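Local coordinates for serine acetyltransferase (PDB 6WYE), which probably catalyses the transfer of an acetyl group from acetyl-CoA to L-serine, the first step of cysteine biosynthesis from serine, at residues A[136-141]-A[159-164]; A[140-145]-A[152-157]. All coordinates share one frame; numbering follows the deposited sequence.

Contact 1 (A[136-141]-A[159-164]); sequences IQAHRI and NRMSEV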
ATOM      1  N   ILE A 136      -8.157  21.998 -10.771  1.00 24.72           N
ATOM      2  CA  ILE A 136      -7.717  23.185 -11.495  1.00 27.51           C
ATOM      3  C   ILE A 136      -6.208  23.351 -11.373  1.00 29.61           C
ATOM      4  O   ILE A 136      -5.509  23.580 -12.365  1.00 31.73           O
ATOM      5  CB  ILE A 136      -8.445  24.441 -10.963  1.00 30.16           C
ATOM      6  CG1 ILE A 136      -9.930  24.460 -11.337  1.00 29.65           C
ATOM      7  CG2 ILE A 136      -7.753  25.725 -11.445  1.00 29.15           C
ATOM      8  CD1 ILE A 136     -10.187  24.346 -12.802  1.00 35.32           C
ATOM      9  N   GLN A 137      -5.691  23.281 -10.143  1.00 30.89           N
ATOM     10  CA  GLN A 137      -4.263  23.501  -9.942  1.00 31.40           C
ATOM     11  C   GLN A 137      -3.444  22.362 -10.529  1.00 31.23           C
ATOM     12  O   GLN A 137      -2.369  22.602 -11.087  1.00 34.00           O
ATOM     13  CB  GLN A 137      -3.937  23.690  -8.459  1.00 31.87           C
ATOM     14  CG  GLN A 137      -4.783  24.738  -7.698  1.00 31.53           C
ATOM     15  CD  GLN A 137      -5.260  25.900  -8.557  1.00 31.69           C
ATOM     16  OE1 GLN A 137      -4.517  26.429  -9.388  1.00 31.43           O
ATOM     17  NE2 GLN A 137      -6.511  26.313  -8.344  1.00 31.28           N
ATOM     18  N   ALA A 138      -3.916  21.115 -10.400  1.00 27.66           N
ATOM     19  CA  ALA A 138      -3.236  20.026 -11.092  1.00 28.00           C
ATOM     20  C   ALA A 138      -3.180  20.301 -12.587  1.00 30.49           C
ATOM     21  O   ALA A 138      -2.168  20.019 -13.237  1.00 32.88           O
ATOM     22  CB  ALA A 138      -3.927  18.685 -10.829  1.00 28.52           C
ATOM     23  N   HIS A 139      -4.255  20.864 -13.154  1.00 28.90           N
ATOM     24  CA  HIS A 139      -4.213  21.138 -14.591  1.00 30.15           C
ATOM     25  C   HIS A 139      -3.198  22.224 -14.928  1.00 29.44           C
ATOM     26  O   HIS A 139      -2.463  22.103 -15.913  1.00 31.24           O
ATOM     27  CB  HIS A 139      -5.571  21.552 -15.137  1.00 32.21           C
ATOM     28  CG  HIS A 139      -5.461  22.191 -16.490  1.00 34.54           C
ATOM     29  ND1 HIS A 139      -5.172  21.466 -17.628  1.00 36.14           N
ATOM     30  CD2 HIS A 139      -5.481  23.492 -16.868  1.00 35.51           C
ATOM     31  CE1 HIS A 139      -5.077  22.289 -18.658  1.00 37.33           C
ATOM     32  NE2 HIS A 139      -5.261  23.524 -18.222  1.00 35.60           N
ATOM     33  N   ARG A 140      -3.142  23.287 -14.125  1.00 29.92           N
ATOM     34  CA  ARG A 140      -2.165  24.348 -14.375  1.00 32.44           C
ATOM     35  C   ARG A 140      -0.758  23.777 -14.477  1.00 34.19           C
ATOM     36  O   ARG A 140      -0.020  24.068 -15.427  1.00 35.89           O
ATOM     37  CB  ARG A 140      -2.228  25.398 -13.263  1.00 32.35           C
ATOM     38  CG  ARG A 140      -3.497  26.188 -13.194  1.00 32.44           C
ATOM     39  CD  ARG A 140      -3.342  27.343 -12.197  1.00 31.52           C
ATOM     40  NE  ARG A 140      -4.632  27.909 -11.821  1.00 34.11           N
ATOM     41  CZ  ARG A 140      -5.383  28.652 -12.632  1.00 35.21           C
ATOM     42  NH1 ARG A 140      -4.969  28.930 -13.865  1.00 32.59           N
ATOM     43  NH2 ARG A 140      -6.546  29.126 -12.211  1.00 34.72           N
ATOM     44  N   ILE A 141      -0.375  22.923 -13.524  1.00 33.84           N
ATOM     45  CA  ILE A 141       0.923  22.256 -13.631  1.00 35.36           C
ATOM     46  C   ILE A 141       0.950  21.339 -14.848  1.00 35.16           C
ATOM     47  O   ILE A 141       1.927  21.321 -15.614  1.00 33.70           O
ATOM     48  CB  ILE A 141       1.241  21.484 -12.338  1.00 37.90           C
ATOM     49  CG1 ILE A 141       1.179  22.426 -11.135  1.00 37.22           C
ATOM     50  CG2 ILE A 141       2.611  20.822 -12.443  1.00 39.24           C
ATOM     51  CD1 ILE A 141       1.320  21.720  -9.797  1.00 40.10           C
ATOM     52  N   ASN A 159      -5.258  11.479 -17.209  1.00 29.73           N
ATOM     53  CA  ASN A 159      -6.021  10.242 -16.894  1.00 28.43           C
ATOM     54  C   ASN A 159      -6.136  10.094 -15.373  1.00 26.91           C
ATOM     55  O   ASN A 159      -7.239   9.758 -14.898  1.00 26.92           O
ATOM     56  CB  ASN A 159      -5.386   9.003 -17.533  1.00 28.32           C
ATOM     57  CG  ASN A 159      -6.041   7.711 -17.093  1.00 26.70           C
ATOM     58  OD1 ASN A 159      -5.410   6.880 -16.443  1.00 33.66           O
ATOM     59  ND2 ASN A 159      -7.304   7.533 -17.443  1.00 25.44           N
ATOM     60  N   ARG A 160      -5.040  10.338 -14.645  1.00 29.34           N
ATOM     61  CA  ARG A 160      -5.070  10.220 -13.188  1.00 30.76           C
ATOM     62  C   ARG A 160      -6.035  11.229 -12.581  1.00 29.51           C
ATOM     63  O   ARG A 160      -6.796  10.899 -11.662  1.00 27.89           O
ATOM     64  CB  ARG A 160      -3.673  10.446 -12.590  1.00 35.81           C
ATOM     65  CG  ARG A 160      -2.780   9.232 -12.511  1.00 40.47           C
ATOM     66  CD  ARG A 160      -3.456   8.110 -11.753  1.00 41.47           C
ATOM     67  NE  ARG A 160      -3.255   8.206 -10.317  1.00 38.93           N
ATOM     68  CZ  ARG A 160      -4.111   7.721  -9.428  1.00 39.09           C
ATOM     69  NH1 ARG A 160      -5.219   7.118  -9.848  1.00 39.94           N
ATOM     70  NH2 ARG A 160      -3.865   7.842  -8.133  1.00 45.06           N
ATOM     71  N   MET A 161      -5.984  12.476 -13.059  1.00 27.30           N
ATOM     72  CA  MET A 161      -6.935  13.496 -12.626  1.00 28.10           C
ATOM     73  C   MET A 161      -8.369  13.064 -12.885  1.00 28.23           C
ATOM     74  O   MET A 161      -9.261  13.318 -12.067  1.00 25.52           O
ATOM     75  CB  MET A 161      -6.664  14.811 -13.349  1.00 27.14           C
ATOM     76  CG  MET A 161      -5.424  15.578 -12.856  1.00 36.59           C
ATOM     77  SD  MET A 161      -4.844  16.749 -14.114  1.00 41.25           S
ATOM     78  CE  MET A 161      -6.277  17.824 -14.245  1.00 39.83           C
ATOM     79  N   SER A 162      -8.625  12.484 -14.059  1.00 27.69           N
ATOM     80  CA  SER A 162      -9.985  12.066 -14.366  1.00 24.94           C
ATOM     81  C   SER A 162     -10.435  10.955 -13.417  1.00 24.55           C
ATOM     82  O   SER A 162     -11.580  10.948 -12.947  1.00 25.66           O
ATOM     83  CB  SER A 162     -10.075  11.647 -15.829  1.00 25.51           C
ATOM     84  OG  SER A 162     -11.390  11.276 -16.155  1.00 26.99           O
ATOM     85  N   GLU A 163      -9.540  10.007 -13.121  1.00 26.17           N
ATOM     86  CA  GLU A 163      -9.863   8.927 -12.195  1.00 29.74           C
ATOM     87  C   GLU A 163     -10.092   9.449 -10.782  1.00 28.49           C
ATOM     88  O   GLU A 163     -11.088   9.104 -10.140  1.00 29.79           O
ATOM     89  CB  GLU A 163      -8.741   7.883 -12.199  1.00 30.54           C
ATOM     90  CG  GLU A 163      -8.744   6.995 -13.422  1.00 33.28           C
ATOM     91  CD  GLU A 163      -7.597   6.013 -13.392  1.00 40.33           C
ATOM     92  OE1 GLU A 163      -6.643   6.244 -12.611  1.00 41.15           O
ATOM     93  OE2 GLU A 163      -7.653   5.015 -14.137  1.00 43.06           O
ATOM     94  N   VAL A 164      -9.173  10.279 -10.276  1.00 25.60           N
ATOM     95  CA  VAL A 164      -9.198  10.618  -8.854  1.00 27.31           C
ATOM     96  C   VAL A 164     -10.188  11.732  -8.577  1.00 29.99           C
ATOM     97  O   VAL A 164     -10.914  11.696  -7.573  1.00 29.78           O
ATOM     98  CB  VAL A 164      -7.786  11.005  -8.367  1.00 27.16           C
ATOM     99  CG1 VAL A 164      -7.840  11.538  -6.930  1.00 29.35           C
ATOM    100  CG2 VAL A 164      -6.834   9.806  -8.466  1.00 28.34           C
TER
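Met161 reaches across from helix 151-165 to Ala138 and His139 of helix 131-147, and its side chain carries nearly the whole contact. From CB, which is directed at the opposite helix, the chain leaves with CG opposite the carbonyl carbon (chi1 -75°) and stays extended as far as the sulfur. CG passes 4.0 Å from Ala138 CB, and SD lies 3.9 Å from the same methyl group, so the small alanine is met by two successive atoms of the thioether arm. At SD the chain bends (chi3 62°), which brings the terminal methyl off Ala138 and onto the next residue: CE is 3.8 Å from His139 N and 3.9 Å from His139 CB. No hydrogen bond joins the two segments; the methionine packs by van der Waals contact alone. The contact is small and buried, and the nearest CA atoms, those of Ala138 and Met161, stand 7.7 Å apart.

His139 offers only its base to the methionine; its ring is carried away, and NE2 is hydrogen-bonded to Ala173 O. On another side of helix 131-147, Arg140 NE donates to Gln137 OE1 at 2.9 Å, in the guanidinium plane, while NH2 forms a salt bridge with Asp109 of helix 100-116. Leu78, the last residue of helix 66-78, touches both Ala138 and Met161. This is helix-to-helix packing by one methionine within an antiparallel pair, beside the start of the hexapeptide-repeat beta-helix, where His139 packs on Ile169 and Ser162 on Asp168, both in strand 168-169.

Contact 2 (A[140-145]-A[152-157]); sequences RINHRL and TLAYFL
The amide of Asn142 meets Ala154 and Leu157 with its two ends doing different work. At its nitrogen end, ND2 donates to Ala154 O at 3.0 Å with a fairly straight N-H...O angle of 155°; the oxygen lies somewhat out of the amide plane, and the donor is likewise tilted from the carbonyl plane. At the other end OD1 is pressed against aliphatic carbon, 3.2 Å from Leu157 CB and 3.5 Å from Leu157 CD1, and it also approaches the methyl of Ala154. A second flat group, the ring of Phe156, has Leu157 CD2 in plane at its edge and packs on Ile82 and Met83 of its own chain and on Tyr129 of the second subunit.

Beside the amide lies a hydrocarbon cluster. Leu145 CD1 faces two leucine methyls, 3.8 Å from Leu153 CD2 and 3.9 Å from Leu157 CD1, so one branch serves two successive turns of the opposite helix. The two segments, the part of the helical hairpin 131-147/151-165 near its turn, run antiparallel at 156°, with axes 8.9 Å apart at closest, and Asn142 and Ala154 have the nearest CA atoms, at 5.5 Å. Asn142 also touches Pro171, just beyond strand 168-169.

A chi1 of -137°, away from a staggered value, turns the Asn142 amide to Ala154 and Leu157. Its hydrogen bond, the sole one between the segments, is consistent with the amide's orientation and pairs ND2 with a backbone oxygen, while OD1 rests against Leu157 carbons. The chemistry is thus one polar tie beside a leucine cluster.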
ATOM      1  N   ARG A 140      -3.142  23.287 -14.125  1.00 29.92           N
ATOM      2  CA  ARG A 140      -2.165  24.348 -14.375  1.00 32.44           C
ATOM      3  C   ARG A 140      -0.758  23.777 -14.477  1.00 34.19           C
ATOM      4  O   ARG A 140      -0.020  24.068 -15.427  1.00 35.89           O
ATOM      5  CB  ARG A 140      -2.228  25.398 -13.263  1.00 32.35           C
ATOM      6  CG  ARG A 140      -3.497  26.188 -13.194  1.00 32.44           C
ATOM      7  CD  ARG A 140      -3.342  27.343 -12.197  1.00 31.52           C
ATOM      8  NE  ARG A 140      -4.632  27.909 -11.821  1.00 34.11           N
ATOM      9  CZ  ARG A 140      -5.383  28.652 -12.632  1.00 35.21           C
ATOM     10  NH1 ARG A 140      -4.969  28.930 -13.865  1.00 32.59           N
ATOM     11  NH2 ARG A 140      -6.546  29.126 -12.211  1.00 34.72           N
ATOM     12  N   ILE A 141      -0.375  22.923 -13.524  1.00 33.84           N
ATOM     13  CA  ILE A 141       0.923  22.256 -13.631  1.00 35.36           C
ATOM     14  C   ILE A 141       0.950  21.339 -14.848  1.00 35.16           C
ATOM     15  O   ILE A 141       1.927  21.321 -15.614  1.00 33.70           O
ATOM     16  CB  ILE A 141       1.241  21.484 -12.338  1.00 37.90           C
ATOM     17  CG1 ILE A 141       1.179  22.426 -11.135  1.00 37.22           C
ATOM     18  CG2 ILE A 141       2.611  20.822 -12.443  1.00 39.24           C
ATOM     19  CD1 ILE A 141       1.320  21.720  -9.797  1.00 40.10           C
ATOM     20  N   ASN A 142      -0.127  20.574 -15.061  1.00 36.45           N
ATOM     21  CA  ASN A 142      -0.182  19.687 -16.221  1.00 35.56           C
ATOM     22  C   ASN A 142       0.020  20.459 -17.515  1.00 37.46           C
ATOM     23  O   ASN A 142       0.736  19.999 -18.417  1.00 35.71           O
ATOM     24  CB  ASN A 142      -1.514  18.939 -16.266  1.00 36.68           C
ATOM     25  CG  ASN A 142      -1.329  17.488 -16.630  1.00 39.46           C
ATOM     26  OD1 ASN A 142      -0.320  16.882 -16.267  1.00 37.72           O
ATOM     27  ND2 ASN A 142      -2.287  16.921 -17.361  1.00 38.31           N
ATOM     28  N   HIS A 143      -0.590  21.641 -17.614  1.00 34.43           N
ATOM     29  CA  HIS A 143      -0.438  22.465 -18.804  1.00 36.54           C
ATOM     30  C   HIS A 143       1.018  22.864 -19.007  1.00 38.25           C
ATOM     31  O   HIS A 143       1.531  22.814 -20.132  1.00 40.51           O
ATOM     32  CB  HIS A 143      -1.336  23.700 -18.689  1.00 34.43           C
ATOM     33  CG  HIS A 143      -1.385  24.532 -19.930  1.00 38.38           C
ATOM     34  ND1 HIS A 143      -1.739  24.018 -21.160  1.00 40.15           N
ATOM     35  CD2 HIS A 143      -1.137  25.849 -20.130  1.00 40.18           C
ATOM     36  CE1 HIS A 143      -1.707  24.982 -22.063  1.00 40.54           C
ATOM     37  NE2 HIS A 143      -1.343  26.103 -21.465  1.00 39.32           N
ATOM     38  N   ARG A 144       1.705  23.230 -17.919  1.00 37.42           N
ATOM     39  CA  ARG A 144       3.125  23.568 -17.998  1.00 41.80           C
ATOM     40  C   ARG A 144       3.956  22.374 -18.469  1.00 41.88           C
ATOM     41  O   ARG A 144       4.851  22.525 -19.309  1.00 41.91           O
ATOM     42  CB  ARG A 144       3.601  24.087 -16.632  1.00 47.88           C
ATOM     43  CG  ARG A 144       5.122  24.209 -16.403  1.00 53.70           C
ATOM     44  CD  ARG A 144       5.875  24.909 -17.538  1.00 58.44           C
ATOM     45  NE  ARG A 144       5.379  26.257 -17.787  1.00 62.69           N
ATOM     46  CZ  ARG A 144       5.351  26.836 -18.984  1.00 62.64           C
ATOM     47  NH1 ARG A 144       5.804  26.186 -20.051  1.00 62.54           N
ATOM     48  NH2 ARG A 144       4.878  28.070 -19.109  1.00 61.81           N
ATOM     49  N   LEU A 145       3.691  21.184 -17.923  1.00 41.27           N
ATOM     50  CA  LEU A 145       4.407  19.984 -18.353  1.00 42.14           C
ATOM     51  C   LEU A 145       4.182  19.718 -19.838  1.00 43.22           C
ATOM     52  O   LEU A 145       5.091  19.268 -20.548  1.00 41.77           O
ATOM     53  CB  LEU A 145       3.959  18.787 -17.511  1.00 38.38           C
ATOM     54  CG  LEU A 145       4.378  18.848 -16.045  1.00 41.60           C
ATOM     55  CD1 LEU A 145       3.863  17.648 -15.268  1.00 39.84           C
ATOM     56  CD2 LEU A 145       5.910  18.940 -15.961  1.00 41.27           C
ATOM     57  N   THR A 152       3.626  12.710 -22.856  1.00 40.56           N
ATOM     58  CA  THR A 152       3.255  11.426 -22.273  1.00 40.29           C
ATOM     59  C   THR A 152       2.935  11.579 -20.791  1.00 36.09           C
ATOM     60  O   THR A 152       1.913  11.080 -20.305  1.00 33.58           O
ATOM     61  CB  THR A 152       4.376  10.415 -22.459  1.00 43.69           C
ATOM     62  OG1 THR A 152       4.694  10.313 -23.848  1.00 49.06           O
ATOM     63  CG2 THR A 152       3.936   9.059 -21.934  1.00 42.41           C
ATOM     64  N   LEU A 153       3.808  12.268 -20.056  1.00 32.65           N
ATOM     65  CA  LEU A 153       3.552  12.511 -18.644  1.00 33.81           C
ATOM     66  C   LEU A 153       2.251  13.272 -18.447  1.00 33.93           C
ATOM     67  O   LEU A 153       1.478  12.954 -17.537  1.00 32.52           O
ATOM     68  CB  LEU A 153       4.711  13.280 -18.014  1.00 34.06           C
ATOM     69  CG  LEU A 153       4.497  13.677 -16.549  1.00 31.00           C
ATOM     70  CD1 LEU A 153       4.198  12.446 -15.653  1.00 29.07           C
ATOM     71  CD2 LEU A 153       5.729  14.409 -16.055  1.00 33.32           C
ATOM     72  N   ALA A 154       2.006  14.298 -19.271  1.00 31.39           N
ATOM     73  CA  ALA A 154       0.787  15.085 -19.120  1.00 27.91           C
ATOM     74  C   ALA A 154      -0.453  14.252 -19.415  1.00 29.65           C
ATOM     75  O   ALA A 154      -1.486  14.432 -18.764  1.00 29.89           O
ATOM     76  CB  ALA A 154       0.828  16.332 -20.005  1.00 28.48           C
ATOM     77  N   TYR A 155      -0.379  13.345 -20.396  1.00 31.67           N
ATOM     78  CA  TYR A 155      -1.517  12.463 -20.660  1.00 32.32           C
ATOM     79  C   TYR A 155      -1.732  11.476 -19.517  1.00 32.23           C
ATOM     80  O   TYR A 155      -2.878  11.178 -19.156  1.00 30.10           O
ATOM     81  CB  TYR A 155      -1.311  11.707 -21.974  1.00 33.76           C
ATOM     82  CG  TYR A 155      -1.407  12.590 -23.194  1.00 37.21           C
ATOM     83  CD1 TYR A 155      -2.329  13.629 -23.256  1.00 38.77           C
ATOM     84  CD2 TYR A 155      -0.589  12.372 -24.295  1.00 40.32           C
ATOM     85  CE1 TYR A 155      -2.427  14.437 -24.377  1.00 40.58           C
ATOM     86  CE2 TYR A 155      -0.678  13.174 -25.420  1.00 42.44           C
ATOM     87  CZ  TYR A 155      -1.594  14.196 -25.459  1.00 44.20           C
ATOM     88  OH  TYR A 155      -1.671  14.984 -26.583  1.00 48.09           O
ATOM     89  N   PHE A 156      -0.644  10.936 -18.958  1.00 33.95           N
ATOM     90  CA  PHE A 156      -0.752  10.078 -17.781  1.00 29.97           C
ATOM     91  C   PHE A 156      -1.470  10.809 -16.654  1.00 28.97           C
ATOM     92  O   PHE A 156      -2.380  10.262 -16.020  1.00 26.70           O
ATOM     93  CB  PHE A 156       0.639   9.622 -17.341  1.00 29.45           C
ATOM     94  CG  PHE A 156       0.634   8.761 -16.099  1.00 32.60           C
ATOM     95  CD1 PHE A 156       0.603   9.336 -14.829  1.00 31.87           C
ATOM     96  CD2 PHE A 156       0.666   7.380 -16.206  1.00 33.75           C
ATOM     97  CE1 PHE A 156       0.589   8.547 -13.696  1.00 34.34           C
ATOM     98  CE2 PHE A 156       0.664   6.576 -15.070  1.00 37.37           C
ATOM     99  CZ  PHE A 156       0.617   7.162 -13.814  1.00 35.59           C
ATOM    100  N   LEU A 157      -1.089  12.063 -16.404  1.00 28.23           N
ATOM    101  CA  LEU A 157      -1.713  12.803 -15.315  1.00 26.14           C
ATOM    102  C   LEU A 157      -3.129  13.249 -15.657  1.00 29.22           C
ATOM    103  O   LEU A 157      -3.966  13.340 -14.759  1.00 28.49           O
ATOM    104  CB  LEU A 157      -0.851  14.012 -14.940  1.00 24.00           C
ATOM    105  CG  LEU A 157       0.497  13.605 -14.319  1.00 27.94           C
ATOM    106  CD1 LEU A 157       1.460  14.801 -14.145  1.00 25.07           C
ATOM    107  CD2 LEU A 157       0.281  12.865 -12.997  1.00 30.39           C
TER

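How the contacts relate
Both contacts join the same two consecutive helices, 131-147 and 151-165, which form an antiparallel hairpin, and they are nested along the chain. Contact 2 is the inner pair, nearer the turn, and contact 1 the outer pair; Arg140 and Ile141 belong to both. Their centres are 8 Å apart, and they meet where Met161 SD packs 4.1 Å from Asn142 ND2, giving one continuous buried seam. Segments 152-157 and 159-164 of helix 151-165 also touch the second subunit, so the hairpin takes part in the assembly. Beyond helix 151-165 the chain enters strand 168-169 and the hexapeptide-repeat beta-helix, placing the seam where the helical part adjoins the beta-helix.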